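Local atomic coordinates of cryptic loci regulator 2 (Schizosaccharomyces pombe 972h-, PDB entry 5IKJ), a protein that promotes transcriptional silencing at heterochromatic loci, acting upstream of histone deacetylases within the SHREC repressor complex and helping to position nucleosomes there. Residues Arg226-Cys231 with Thr363-Phe368; Pro258-Ala263 with Lys293-Ser298; Phe337-Pro342 with Leu375-Tyr380. All blocks are in the same frame, centred on the assembly; numbering follows the deposited sequence.

Contact 1 (Arg226-Cys231 with Thr363-Phe368)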
ATOM      1  N   ARG A 226       5.156  -0.065   1.742  1.00 50.56           N
ATOM      2  CA  ARG A 226       4.878   0.517   0.448  1.00 55.34           C
ATOM      3  C   ARG A 226       3.660  -0.141  -0.187  1.00 40.89           C
ATOM      4  O   ARG A 226       2.875   0.520  -0.841  1.00 46.02           O
ATOM      5  CB  ARG A 226       6.099   0.427  -0.465  1.00 47.09           C
ATOM      6  CG  ARG A 226       7.235   1.335  -0.034  1.00 50.30           C
ATOM      7  CD  ARG A 226       8.263   1.547  -1.127  1.00 49.35           C
ATOM      8  NE  ARG A 226       8.846   0.297  -1.581  1.00 57.51           N
ATOM      9  CZ  ARG A 226       8.565  -0.268  -2.745  1.00 49.40           C
ATOM     10  NH1 ARG A 226       9.133  -1.409  -3.072  1.00 58.32           N
ATOM     11  NH2 ARG A 226       7.724   0.311  -3.581  1.00 55.13           N
ATOM     12  N   MET A 227       3.494  -1.437   0.011  1.00 45.58           N
ATOM     13  CA  MET A 227       2.341  -2.116  -0.558  1.00 50.46           C
ATOM     14  C   MET A 227       1.066  -1.548   0.036  1.00 52.88           C
ATOM     15  O   MET A 227       0.108  -1.296  -0.675  1.00 48.00           O
ATOM     16  CB  MET A 227       2.393  -3.611  -0.317  1.00 46.57           C
ATOM     17  CG  MET A 227       1.204  -4.339  -0.907  1.00 47.66           C
ATOM     18  SD  MET A 227       1.366  -6.112  -0.789  1.00 51.47           S
ATOM     19  CE  MET A 227       1.522  -6.303   0.973  1.00 48.10           C
ATOM     20  N   PHE A 228       1.055  -1.350   1.345  1.00 43.57           N
ATOM     21  CA  PHE A 228      -0.115  -0.779   2.004  1.00 48.69           C
ATOM     22  C   PHE A 228      -0.492   0.556   1.376  1.00 50.42           C
ATOM     23  O   PHE A 228      -1.665   0.809   1.075  1.00 46.89           O
ATOM     24  CB  PHE A 228       0.155  -0.606   3.499  1.00 45.26           C
ATOM     25  CG  PHE A 228      -0.849   0.266   4.198  1.00 49.52           C
ATOM     26  CD1 PHE A 228      -2.059  -0.253   4.626  1.00 48.38           C
ATOM     27  CD2 PHE A 228      -0.582   1.607   4.427  1.00 52.60           C
ATOM     28  CE1 PHE A 228      -2.985   0.547   5.265  1.00 47.57           C
ATOM     29  CE2 PHE A 228      -1.506   2.412   5.067  1.00 54.22           C
ATOM     30  CZ  PHE A 228      -2.709   1.881   5.487  1.00 51.55           C
ATOM     31  N   HIS A 229       0.498   1.424   1.164  1.00 49.47           N
ATOM     32  CA  HIS A 229       0.216   2.747   0.619  1.00 45.75           C
ATOM     33  C   HIS A 229      -0.100   2.690  -0.869  1.00 43.52           C
ATOM     34  O   HIS A 229      -0.863   3.525  -1.370  1.00 49.67           O
ATOM     35  CB  HIS A 229       1.390   3.681   0.894  1.00 46.96           C
ATOM     36  CG  HIS A 229       1.443   4.168   2.307  1.00 40.77           C
ATOM     37  ND1 HIS A 229       0.512   5.041   2.826  1.00 51.59           N
ATOM     38  CD2 HIS A 229       2.305   3.896   3.315  1.00 49.13           C
ATOM     39  CE1 HIS A 229       0.799   5.290   4.091  1.00 45.85           C
ATOM     40  NE2 HIS A 229       1.884   4.609   4.412  1.00 44.02           N
ATOM     41  N   GLU A 230       0.467   1.724  -1.594  1.00 43.61           N
ATOM     42  CA  GLU A 230       0.033   1.496  -2.969  1.00 44.22           C
ATOM     43  C   GLU A 230      -1.430   1.074  -3.004  1.00 47.72           C
ATOM     44  O   GLU A 230      -2.197   1.519  -3.867  1.00 46.91           O
ATOM     45  CB  GLU A 230       0.911   0.434  -3.631  1.00 36.29           C
ATOM     46  CG  GLU A 230       0.645   0.250  -5.117  1.00 38.62           C
ATOM     47  CD  GLU A 230       1.451  -0.883  -5.718  1.00 53.70           C
ATOM     48  OE1 GLU A 230       2.462  -1.287  -5.100  1.00 44.48           O
ATOM     49  OE2 GLU A 230       1.075  -1.373  -6.805  1.00 42.41           O
ATOM     50  N   CYS A 231      -1.831   0.213  -2.068  1.00 52.70           N
ATOM     51  CA  CYS A 231      -3.228  -0.187  -1.958  1.00 44.30           C
ATOM     52  C   CYS A 231      -4.110   1.006  -1.618  1.00 38.56           C
ATOM     53  O   CYS A 231      -5.119   1.265  -2.286  1.00 42.82           O
ATOM     54  CB  CYS A 231      -3.354  -1.272  -0.889  1.00 54.97           C
ATOM     55  SG  CYS A 231      -5.000  -1.940  -0.697  1.00 48.03           S
ATOM     56  N   THR A 363      -3.381   8.586   9.394  1.00 63.19           N
ATOM     57  CA  THR A 363      -3.230   7.259   8.812  1.00 53.29           C
ATOM     58  C   THR A 363      -2.290   6.444   9.691  1.00 54.18           C
ATOM     59  O   THR A 363      -1.120   6.804   9.856  1.00 50.51           O
ATOM     60  CB  THR A 363      -2.689   7.353   7.386  1.00 49.18           C
ATOM     61  OG1 THR A 363      -3.600   8.104   6.573  1.00 59.28           O
ATOM     62  CG2 THR A 363      -2.504   5.965   6.780  1.00 50.66           C
ATOM     63  N   VAL A 364      -2.799   5.352  10.257  1.00 55.83           N
ATOM     64  CA  VAL A 364      -2.025   4.501  11.153  1.00 48.27           C
ATOM     65  C   VAL A 364      -1.518   3.301  10.367  1.00 50.65           C
ATOM     66  O   VAL A 364      -2.303   2.581   9.735  1.00 56.44           O
ATOM     67  CB  VAL A 364      -2.859   4.060  12.368  1.00 50.39           C
ATOM     68  CG1 VAL A 364      -1.999   3.257  13.335  1.00 46.79           C
ATOM     69  CG2 VAL A 364      -3.448   5.277  13.068  1.00 51.92           C
ATOM     70  N   LEU A 365      -0.213   3.083  10.417  1.00 55.89           N
ATOM     71  CA  LEU A 365       0.419   2.034   9.632  1.00 54.49           C
ATOM     72  C   LEU A 365       0.151   0.676  10.274  1.00 53.33           C
ATOM     73  O   LEU A 365       0.596   0.444  11.405  1.00 46.07           O
ATOM     74  CB  LEU A 365       1.916   2.281   9.547  1.00 51.78           C
ATOM     75  CG  LEU A 365       2.760   1.356   8.675  1.00 52.61           C
ATOM     76  CD1 LEU A 365       2.392   1.513   7.209  1.00 49.52           C
ATOM     77  CD2 LEU A 365       4.229   1.671   8.911  1.00 51.47           C
ATOM     78  N   PRO A 366      -0.551  -0.235   9.606  1.00 49.99           N
ATOM     79  CA  PRO A 366      -0.773  -1.557  10.194  1.00 48.76           C
ATOM     80  C   PRO A 366       0.440  -2.458  10.038  1.00 56.39           C
ATOM     81  O   PRO A 366       1.181  -2.386   9.055  1.00 56.20           O
ATOM     82  CB  PRO A 366      -1.966  -2.093   9.395  1.00 52.23           C
ATOM     83  CG  PRO A 366      -1.785  -1.494   8.054  1.00 52.13           C
ATOM     84  CD  PRO A 366      -1.177  -0.124   8.275  1.00 50.48           C
ATOM     85  N   THR A 367       0.642  -3.312  11.038  1.00 51.69           N
ATOM     86  CA  THR A 367       1.684  -4.339  11.010  1.00 71.31           C
ATOM     87  C   THR A 367       0.974  -5.687  11.042  1.00 74.54           C
ATOM     88  O   THR A 367       0.661  -6.213  12.114  1.00 86.63           O
ATOM     89  CB  THR A 367       2.667  -4.179  12.177  1.00 87.73           C
ATOM     90  OG1 THR A 367       1.946  -4.117  13.416  1.00 77.57           O
ATOM     91  CG2 THR A 367       3.497  -2.912  12.002  1.00 81.67           C
ATOM     92  N   PHE A 368       0.723  -6.248   9.855  1.00 66.49           N
ATOM     93  CA  PHE A 368      -0.059  -7.479   9.766  1.00 86.84           C
ATOM     94  C   PHE A 368       0.753  -8.691  10.202  1.00 88.61           C
ATOM     95  O   PHE A 368       0.210  -9.619  10.813  1.00 95.03           O
ATOM     96  CB  PHE A 368      -0.569  -7.674   8.340  1.00 78.71           C
ATOM     97  CG  PHE A 368      -1.702  -6.765   7.967  1.00 75.11           C
ATOM     98  CD1 PHE A 368      -2.833  -6.686   8.762  1.00 72.62           C
ATOM     99  CD2 PHE A 368      -1.646  -6.008   6.808  1.00 68.25           C
ATOM    100  CE1 PHE A 368      -3.880  -5.855   8.415  1.00 75.24           C
ATOM    101  CE2 PHE A 368      -2.690  -5.176   6.456  1.00 68.38           C
ATOM    102  CZ  PHE A 368      -3.808  -5.099   7.261  1.00 70.76           C
TER
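F228 takes P366 CD over one face of its ring, and this pair carries the contact. F228 has CG anti to the backbone N (chi1 166°), which sends CG outward from helix 214-237 to the loop 363-368. P366 CD is offset toward the rim, 3.7 Å from the ring centroid. This is a CH-pi contact. P366 CG lies farther out, 3.7 Å from F228 CD1 and beyond the rim of the ring. T363 comes in at the ring edge instead, with CG2 4.1 Å from F228 CE2. L365 CD1 approaches F228 CD2 obliquely at 4.1 Å. Next along the helix, H229 adds a lighter touch: its NE2 is 4.2 Å from L365 CD1. That nitrogen is hydrogen-bonded to G69 O, and F228 CD2 sits over the centre of the imidazole. No hydrogen bond joins the two segments; they meet through side-chain packing. A chain of another protein also packs an apolar side chain on F228. The contact is buried near the middle of the chain. Y191 of helix 183-195 touches L365, and the backbone of L365 bonds to V67. Y380 of strand 377-384 packs on F228.

Contact 2 (Pro258-Ala263 with Lys293-Ser298)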
ATOM      1  N   PRO A 258       0.684  -1.120 -27.414  1.00 65.41           N
ATOM      2  CA  PRO A 258       0.554  -1.924 -26.189  1.00 59.08           C
ATOM      3  C   PRO A 258       1.689  -1.604 -25.229  1.00 67.65           C
ATOM      4  O   PRO A 258       2.854  -1.537 -25.627  1.00 62.62           O
ATOM      5  CB  PRO A 258       0.632  -3.374 -26.693  1.00 64.03           C
ATOM      6  CG  PRO A 258       0.632  -3.298 -28.196  1.00 75.16           C
ATOM      7  CD  PRO A 258       1.129  -1.941 -28.551  1.00 70.09           C
ATOM      8  N   ALA A 259       1.348  -1.410 -23.957  1.00 53.91           N
ATOM      9  CA  ALA A 259       2.327  -0.964 -22.979  1.00 55.27           C
ATOM     10  C   ALA A 259       1.990  -1.546 -21.616  1.00 60.71           C
ATOM     11  O   ALA A 259       0.890  -2.057 -21.386  1.00 55.01           O
ATOM     12  CB  ALA A 259       2.381   0.565 -22.908  1.00 56.65           C
ATOM     13  N   ILE A 260       2.962  -1.463 -20.710  1.00 60.04           N
ATOM     14  CA  ILE A 260       2.783  -1.856 -19.319  1.00 50.97           C
ATOM     15  C   ILE A 260       3.226  -0.693 -18.445  1.00 54.67           C
ATOM     16  O   ILE A 260       4.278  -0.091 -18.687  1.00 53.42           O
ATOM     17  CB  ILE A 260       3.572  -3.132 -18.968  1.00 55.55           C
ATOM     18  CG1 ILE A 260       3.287  -3.548 -17.521  1.00 56.65           C
ATOM     19  CG2 ILE A 260       5.070  -2.920 -19.170  1.00 47.65           C
ATOM     20  CD1 ILE A 260       3.532  -5.014 -17.253  1.00 54.88           C
ATOM     21  N   ILE A 261       2.419  -0.369 -17.438  1.00 53.98           N
ATOM     22  CA  ILE A 261       2.793   0.675 -16.493  1.00 50.06           C
ATOM     23  C   ILE A 261       3.971   0.172 -15.663  1.00 56.98           C
ATOM     24  O   ILE A 261       3.866  -0.837 -14.962  1.00 63.46           O
ATOM     25  CB  ILE A 261       1.608   1.059 -15.597  1.00 46.97           C
ATOM     26  CG1 ILE A 261       0.363   1.386 -16.430  1.00 52.70           C
ATOM     27  CG2 ILE A 261       1.976   2.242 -14.693  1.00 49.09           C
ATOM     28  CD1 ILE A 261       0.456   2.666 -17.252  1.00 55.57           C
ATOM     29  N   VAL A 262       5.107   0.859 -15.768  1.00 55.33           N
ATOM     30  CA  VAL A 262       6.288   0.545 -14.970  1.00 45.97           C
ATOM     31  C   VAL A 262       6.417   1.443 -13.742  1.00 47.77           C
ATOM     32  O   VAL A 262       6.897   0.997 -12.701  1.00 51.83           O
ATOM     33  CB  VAL A 262       7.547   0.640 -15.854  1.00 54.07           C
ATOM     34  CG1 VAL A 262       8.788   0.289 -15.042  1.00 53.91           C
ATOM     35  CG2 VAL A 262       7.413  -0.259 -17.071  1.00 46.77           C
ATOM     36  N   ALA A 263       6.027   2.708 -13.842  1.00 51.82           N
ATOM     37  CA  ALA A 263       6.231   3.675 -12.771  1.00 41.78           C
ATOM     38  C   ALA A 263       5.203   4.778 -12.952  1.00 38.70           C
ATOM     39  O   ALA A 263       4.528   4.864 -13.980  1.00 42.88           O
ATOM     40  CB  ALA A 263       7.660   4.237 -12.781  1.00 48.27           C
ATOM     41  N   LYS A 293       6.369   0.922 -20.687  1.00 59.54           N
ATOM     42  CA  LYS A 293       7.281   0.096 -21.466  1.00 57.36           C
ATOM     43  C   LYS A 293       6.457  -0.613 -22.527  1.00 55.10           C
ATOM     44  O   LYS A 293       5.566  -1.400 -22.194  1.00 59.22           O
ATOM     45  CB  LYS A 293       8.003  -0.919 -20.569  1.00 61.81           C
ATOM     46  CG  LYS A 293       8.683  -2.079 -21.298  1.00 61.28           C
ATOM     47  CD  LYS A 293       9.844  -1.613 -22.161  1.00 67.98           C
ATOM     48  CE  LYS A 293      10.649  -2.796 -22.685  1.00 54.38           C
ATOM     49  NZ  LYS A 293       9.800  -3.784 -23.407  1.00 63.40           N
ATOM     50  N   GLN A 294       6.737  -0.327 -23.795  1.00 53.82           N
ATOM     51  CA  GLN A 294       6.014  -0.998 -24.864  1.00 53.11           C
ATOM     52  C   GLN A 294       6.263  -2.499 -24.795  1.00 58.34           C
ATOM     53  O   GLN A 294       7.359  -2.955 -24.456  1.00 58.30           O
ATOM     54  CB  GLN A 294       6.434  -0.455 -26.231  1.00 59.20           C
ATOM     55  CG  GLN A 294       5.609  -1.013 -27.382  1.00 57.54           C
ATOM     56  CD  GLN A 294       5.878  -0.305 -28.697  1.00 70.05           C
ATOM     57  OE1 GLN A 294       6.483   0.766 -28.727  1.00 65.52           O
ATOM     58  NE2 GLN A 294       5.422  -0.902 -29.793  1.00 54.71           N
ATOM     59  N   LEU A 295       5.228  -3.271 -25.111  1.00 59.26           N
ATOM     60  CA  LEU A 295       5.292  -4.726 -25.064  1.00 64.32           C
ATOM     61  C   LEU A 295       5.488  -5.265 -26.474  1.00 65.94           C
ATOM     62  O   LEU A 295       4.702  -4.960 -27.377  1.00 64.06           O
ATOM     63  CB  LEU A 295       4.024  -5.301 -24.430  1.00 56.35           C
ATOM     64  CG  LEU A 295       3.828  -4.913 -22.961  1.00 58.15           C
ATOM     65  CD1 LEU A 295       2.431  -5.267 -22.480  1.00 58.25           C
ATOM     66  CD2 LEU A 295       4.879  -5.578 -22.076  1.00 53.06           C
ATOM     67  N   GLY A 296       6.534  -6.070 -26.653  1.00 71.55           N
ATOM     68  CA  GLY A 296       6.999  -6.442 -27.970  1.00 78.56           C
ATOM     69  C   GLY A 296       8.049  -5.512 -28.533  1.00 71.01           C
ATOM     70  O   GLY A 296       8.476  -5.705 -29.679  1.00 78.40           O
ATOM     71  N   ASN A 297       8.475  -4.512 -27.766  1.00 67.21           N
ATOM     72  CA  ASN A 297       9.463  -3.537 -28.197  1.00 69.74           C
ATOM     73  C   ASN A 297      10.375  -3.221 -27.022  1.00 64.82           C
ATOM     74  O   ASN A 297      10.107  -3.599 -25.878  1.00 72.54           O
ATOM     75  CB  ASN A 297       8.796  -2.254 -28.716  1.00 67.90           C
ATOM     76  CG  ASN A 297       8.853  -2.131 -30.226  1.00 75.66           C
ATOM     77  OD1 ASN A 297       9.145  -1.060 -30.759  1.00 86.55           O
ATOM     78  ND2 ASN A 297       8.583  -3.228 -30.923  1.00 92.11           N
ATOM     79  N   SER A 298      11.471  -2.527 -27.317  1.00 58.89           N
ATOM     80  CA  SER A 298      12.367  -2.008 -26.293  1.00 67.48           C
ATOM     81  C   SER A 298      12.102  -0.540 -25.989  1.00 58.00           C
ATOM     82  O   SER A 298      12.887   0.086 -25.269  1.00 67.03           O
ATOM     83  CB  SER A 298      13.823  -2.193 -26.724  1.00 69.24           C
ATOM     84  OG  SER A 298      14.133  -1.387 -27.848  1.00 68.87           O
TER
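P258 O accepts the backbone N-H of L295 at 3.0 Å, just where the strand 288-294 gives way to a loop. The bond is nearly straight at the hydrogen (163°), but the donor stands above the carbonyl plane. I260 and K293 form an antiparallel hydrogen-bonded pair. I260 N gives to K293 O at 3.0 Å, and K293 N returns the bond to I260 O at 3.1 Å. A259 and Q294 form the adjoining non-hydrogen-bonded pair. There the CA of Q294 makes a CA-H...O contact with P258 O, and the CA of A259 makes one with K293 O. Both carbonyls therefore have a second, weaker partner. The K293 side chain bends at chi2 (66°) and chi4, and its ammonium turns back to its own segment. NZ gives hydrogen bonds to Q294 O at 2.8 Å and to N526 O; N297 O lies very close as well, too close to be relied on. N297 ND2 gives to G296 O at 2.8 Å. Apolar contacts fill in beside the ladder: V262 CG2 lies 3.6 Å from K293 CB, and I260 CG2 meets L295 CD2 at 3.9 Å. V262 and A263 both face H291 in a classic beta bulge. Strand 255-266 is central in a five-stranded antiparallel sheet, between 288-294 and 247-252. F532 and Y533 of helix 531-540 pack on V262.

Contact 3 (Phe337-Pro342 with Leu375-Tyr380)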
ATOM      1  N   PHE A 337      -0.741 -11.630  -4.625  1.00 43.07           N
ATOM      2  CA  PHE A 337       0.401 -10.989  -3.993  1.00 45.66           C
ATOM      3  C   PHE A 337      -0.042 -10.337  -2.691  1.00 42.96           C
ATOM      4  O   PHE A 337      -1.221 -10.035  -2.493  1.00 47.48           O
ATOM      5  CB  PHE A 337       1.047  -9.943  -4.914  1.00 49.55           C
ATOM      6  CG  PHE A 337       0.096  -8.881  -5.390  1.00 38.88           C
ATOM      7  CD1 PHE A 337      -0.168  -7.768  -4.610  1.00 41.62           C
ATOM      8  CD2 PHE A 337      -0.522  -8.992  -6.622  1.00 40.53           C
ATOM      9  CE1 PHE A 337      -1.040  -6.790  -5.047  1.00 43.83           C
ATOM     10  CE2 PHE A 337      -1.393  -8.016  -7.067  1.00 46.45           C
ATOM     11  CZ  PHE A 337      -1.654  -6.913  -6.278  1.00 45.38           C
ATOM     12  N   GLY A 338       0.925 -10.128  -1.803  1.00 43.58           N
ATOM     13  CA  GLY A 338       0.685  -9.397  -0.576  1.00 48.62           C
ATOM     14  C   GLY A 338      -0.053 -10.186   0.483  1.00 54.94           C
ATOM     15  O   GLY A 338      -1.096  -9.747   0.979  1.00 44.34           O
ATOM     16  N   ILE A 339       0.480 -11.353   0.848  1.00 50.37           N
ATOM     17  CA  ILE A 339      -0.132 -12.149   1.902  1.00 52.51           C
ATOM     18  C   ILE A 339      -0.008 -11.411   3.227  1.00 57.20           C
ATOM     19  O   ILE A 339       1.000 -10.745   3.497  1.00 49.38           O
ATOM     20  CB  ILE A 339       0.519 -13.541   1.970  1.00 49.30           C
ATOM     21  CG1 ILE A 339      -0.311 -14.477   2.851  1.00 59.60           C
ATOM     22  CG2 ILE A 339       1.947 -13.444   2.491  1.00 55.34           C
ATOM     23  CD1 ILE A 339       0.066 -15.940   2.714  1.00 58.83           C
ATOM     24  N   PHE A 340      -1.039 -11.523   4.062  1.00 58.72           N
ATOM     25  CA  PHE A 340      -1.036 -10.872   5.362  1.00 59.80           C
ATOM     26  C   PHE A 340      -1.961 -11.633   6.300  1.00 54.72           C
ATOM     27  O   PHE A 340      -2.746 -12.487   5.880  1.00 50.70           O
ATOM     28  CB  PHE A 340      -1.467  -9.405   5.255  1.00 55.75           C
ATOM     29  CG  PHE A 340      -2.928  -9.223   4.970  1.00 58.80           C
ATOM     30  CD1 PHE A 340      -3.422  -9.397   3.691  1.00 38.12           C
ATOM     31  CD2 PHE A 340      -3.806  -8.878   5.983  1.00 56.79           C
ATOM     32  CE1 PHE A 340      -4.766  -9.229   3.424  1.00 50.38           C
ATOM     33  CE2 PHE A 340      -5.154  -8.711   5.724  1.00 58.04           C
ATOM     34  CZ  PHE A 340      -5.634  -8.887   4.444  1.00 55.66           C
ATOM     35  N   GLN A 341      -1.856 -11.308   7.588  1.00 62.96           N
ATOM     36  CA  GLN A 341      -2.721 -11.889   8.603  1.00 60.03           C
ATOM     37  C   GLN A 341      -3.792 -10.877   8.977  1.00 47.06           C
ATOM     38  O   GLN A 341      -3.455  -9.814   9.521  1.00 56.04           O
ATOM     39  CB  GLN A 341      -1.914 -12.283   9.837  1.00 67.21           C
ATOM     40  CG  GLN A 341      -0.980 -13.459   9.623  1.00 85.90           C
ATOM     41  CD  GLN A 341      -1.726 -14.749   9.346  1.00 83.20           C
ATOM     42  OE1 GLN A 341      -2.921 -14.859   9.619  1.00 89.31           O
ATOM     43  NE2 GLN A 341      -1.024 -15.734   8.798  1.00 75.36           N
ATOM     44  N   PRO A 342      -5.071 -11.136   8.708  1.00 43.20           N
ATOM     45  CA  PRO A 342      -6.113 -10.211   9.168  1.00 51.61           C
ATOM     46  C   PRO A 342      -5.999  -9.964  10.666  1.00 49.72           C
ATOM     47  O   PRO A 342      -5.535 -10.818  11.425  1.00 43.89           O
ATOM     48  CB  PRO A 342      -7.416 -10.935   8.812  1.00 53.68           C
ATOM     49  CG  PRO A 342      -7.053 -11.832   7.681  1.00 52.58           C
ATOM     50  CD  PRO A 342      -5.631 -12.253   7.925  1.00 46.80           C
ATOM     51  N   LEU A 375      -6.938 -21.583   8.312  1.00 60.38           N
ATOM     52  CA  LEU A 375      -6.737 -22.314   7.070  1.00 63.69           C
ATOM     53  C   LEU A 375      -6.913 -21.439   5.835  1.00 69.96           C
ATOM     54  O   LEU A 375      -6.732 -21.929   4.715  1.00 61.93           O
ATOM     55  CB  LEU A 375      -7.707 -23.500   7.000  1.00 68.03           C
ATOM     56  CG  LEU A 375      -7.536 -24.582   8.068  1.00 69.88           C
ATOM     57  CD1 LEU A 375      -8.674 -25.586   7.989  1.00 68.39           C
ATOM     58  CD2 LEU A 375      -6.194 -25.285   7.925  1.00 60.19           C
ATOM     59  N   ASP A 376      -7.267 -20.168   6.009  1.00 56.30           N
ATOM     60  CA  ASP A 376      -7.420 -19.235   4.902  1.00 56.84           C
ATOM     61  C   ASP A 376      -6.204 -18.322   4.824  1.00 59.38           C
ATOM     62  O   ASP A 376      -5.837 -17.682   5.815  1.00 59.16           O
ATOM     63  CB  ASP A 376      -8.686 -18.392   5.061  1.00 56.02           C
ATOM     64  CG  ASP A 376      -9.955 -19.213   4.953  1.00 60.21           C
ATOM     65  OD1 ASP A 376      -9.895 -20.341   4.421  1.00 60.06           O
ATOM     66  OD2 ASP A 376     -11.017 -18.725   5.395  1.00 64.84           O
ATOM     67  N   ASP A 377      -5.587 -18.267   3.649  1.00 54.38           N
ATOM     68  CA  ASP A 377      -4.562 -17.275   3.362  1.00 47.90           C
ATOM     69  C   ASP A 377      -5.219 -16.059   2.725  1.00 47.74           C
ATOM     70  O   ASP A 377      -6.001 -16.192   1.779  1.00 47.32           O
ATOM     71  CB  ASP A 377      -3.492 -17.850   2.433  1.00 50.69           C
ATOM     72  CG  ASP A 377      -2.603 -18.864   3.124  1.00 53.15           C
ATOM     73  OD1 ASP A 377      -2.510 -18.829   4.369  1.00 58.24           O
ATOM     74  OD2 ASP A 377      -1.991 -19.693   2.421  1.00 76.77           O
ATOM     75  N   HIS A 378      -4.906 -14.878   3.250  1.00 40.87           N
ATOM     76  CA  HIS A 378      -5.487 -13.630   2.782  1.00 46.39           C
ATOM     77  C   HIS A 378      -4.433 -12.810   2.048  1.00 44.90           C
ATOM     78  O   HIS A 378      -3.243 -12.871   2.370  1.00 41.34           O
ATOM     79  CB  HIS A 378      -6.067 -12.832   3.952  1.00 44.72           C
ATOM     80  CG  HIS A 378      -7.156 -13.553   4.685  1.00 51.27           C
ATOM     81  ND1 HIS A 378      -8.490 -13.250   4.522  1.00 52.29           N
ATOM     82  CD2 HIS A 378      -7.108 -14.574   5.573  1.00 43.87           C
ATOM     83  CE1 HIS A 378      -9.217 -14.050   5.282  1.00 51.77           C
ATOM     84  NE2 HIS A 378      -8.402 -14.863   5.930  1.00 44.51           N
ATOM     85  N   PHE A 379      -4.879 -12.042   1.056  1.00 49.44           N
ATOM     86  CA  PHE A 379      -3.971 -11.373   0.136  1.00 44.06           C
ATOM     87  C   PHE A 379      -4.431  -9.949  -0.130  1.00 42.50           C
ATOM     88  O   PHE A 379      -5.627  -9.685  -0.280  1.00 43.46           O
ATOM     89  CB  PHE A 379      -3.869 -12.145  -1.186  1.00 44.61           C
ATOM     90  CG  PHE A 379      -3.208 -13.483  -1.052  1.00 46.14           C
ATOM     91  CD1 PHE A 379      -1.835 -13.604  -1.167  1.00 49.25           C
ATOM     92  CD2 PHE A 379      -3.958 -14.620  -0.802  1.00 46.46           C
ATOM     93  CE1 PHE A 379      -1.220 -14.833  -1.040  1.00 47.40           C
ATOM     94  CE2 PHE A 379      -3.348 -15.854  -0.673  1.00 47.21           C
ATOM     95  CZ  PHE A 379      -1.977 -15.959  -0.794  1.00 46.79           C
ATOM     96  N   TYR A 380      -3.459  -9.037  -0.201  1.00 49.70           N
ATOM     97  CA  TYR A 380      -3.755  -7.637  -0.490  1.00 40.38           C
ATOM     98  C   TYR A 380      -4.435  -7.475  -1.842  1.00 40.55           C
ATOM     99  O   TYR A 380      -5.332  -6.637  -1.998  1.00 43.48           O
ATOM    100  CB  TYR A 380      -2.467  -6.819  -0.463  1.00 44.18           C
ATOM    101  CG  TYR A 380      -2.280  -5.967   0.761  1.00 42.60           C
ATOM    102  CD1 TYR A 380      -1.735  -6.491   1.923  1.00 49.71           C
ATOM    103  CD2 TYR A 380      -2.627  -4.628   0.747  1.00 41.37           C
ATOM    104  CE1 TYR A 380      -1.551  -5.702   3.040  1.00 49.79           C
ATOM    105  CE2 TYR A 380      -2.452  -3.836   1.853  1.00 45.91           C
ATOM    106  CZ  TYR A 380      -1.915  -4.372   2.999  1.00 48.07           C
ATOM    107  OH  TYR A 380      -1.742  -3.561   4.097  1.00 60.59           O
TER
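Y380 N bonds to G338 O at 2.7 Å, and the same oxygen lies at the edge of the Y380 ring. This end is the tight one. G338 has positive phi (76°), and a CB there would clash with Y380 CB. The F340 ring receives the edge of Y380 in an edge-to-face pair, centroids 5.3 Å apart and planes at 64°. H378 CB lies over a face of the F340 ring as a CH-pi contact, while F379 C sits at the ring edge. F340 N gives a hydrogen bond to H378 O at 3.1 Å. The two strands, 333-340 and 377-384, pair antiparallel within a mixed sheet, and the second lies in a region of Clr2 that is probably SH3-like. The chain turns a corner at Y380. I339 and F379 are a non-hydrogen-bonded pair on one face of the sheet; I339 CG1 lies over the F379 ring, and I339 CB is 3.7 Å from F379 CE1. The loose side is I339 with D377: both are exposed, and I339 CD1 comes only to 4.0 Å from D377 CG. P342 and H378 stay close even at this border. P342 CG stands over the H378 ring, 3.5 Å from its centroid, in a CH-pi contact. The H378 imidazole is also held through ND1, which hydrogen-bonds to D416 OD1. Toward the interior, M227 and C231 of helix 214-237 touch Y380.

How the contacts relate
Contacts 1 and 3 are neighbours, with centres 14 Å apart. F368 packs against Y380, and M227 SD on G338 CA. Helix 214-237 and the loop before strand 377-384 thus meet the mixed sheet directly. Along the chain their segments alternate, 226-231, 337-342, 363-368, 375-380, so the two contacts interlock. Contact 2 stands apart, its centre about 28 Å from that of contact 1 and about 29 Å from that of contact 3. It belongs to a separate five-stranded antiparallel sheet, and both its strands fall between the two segments of contact 1. The chain therefore builds that sheet before returning to the helix.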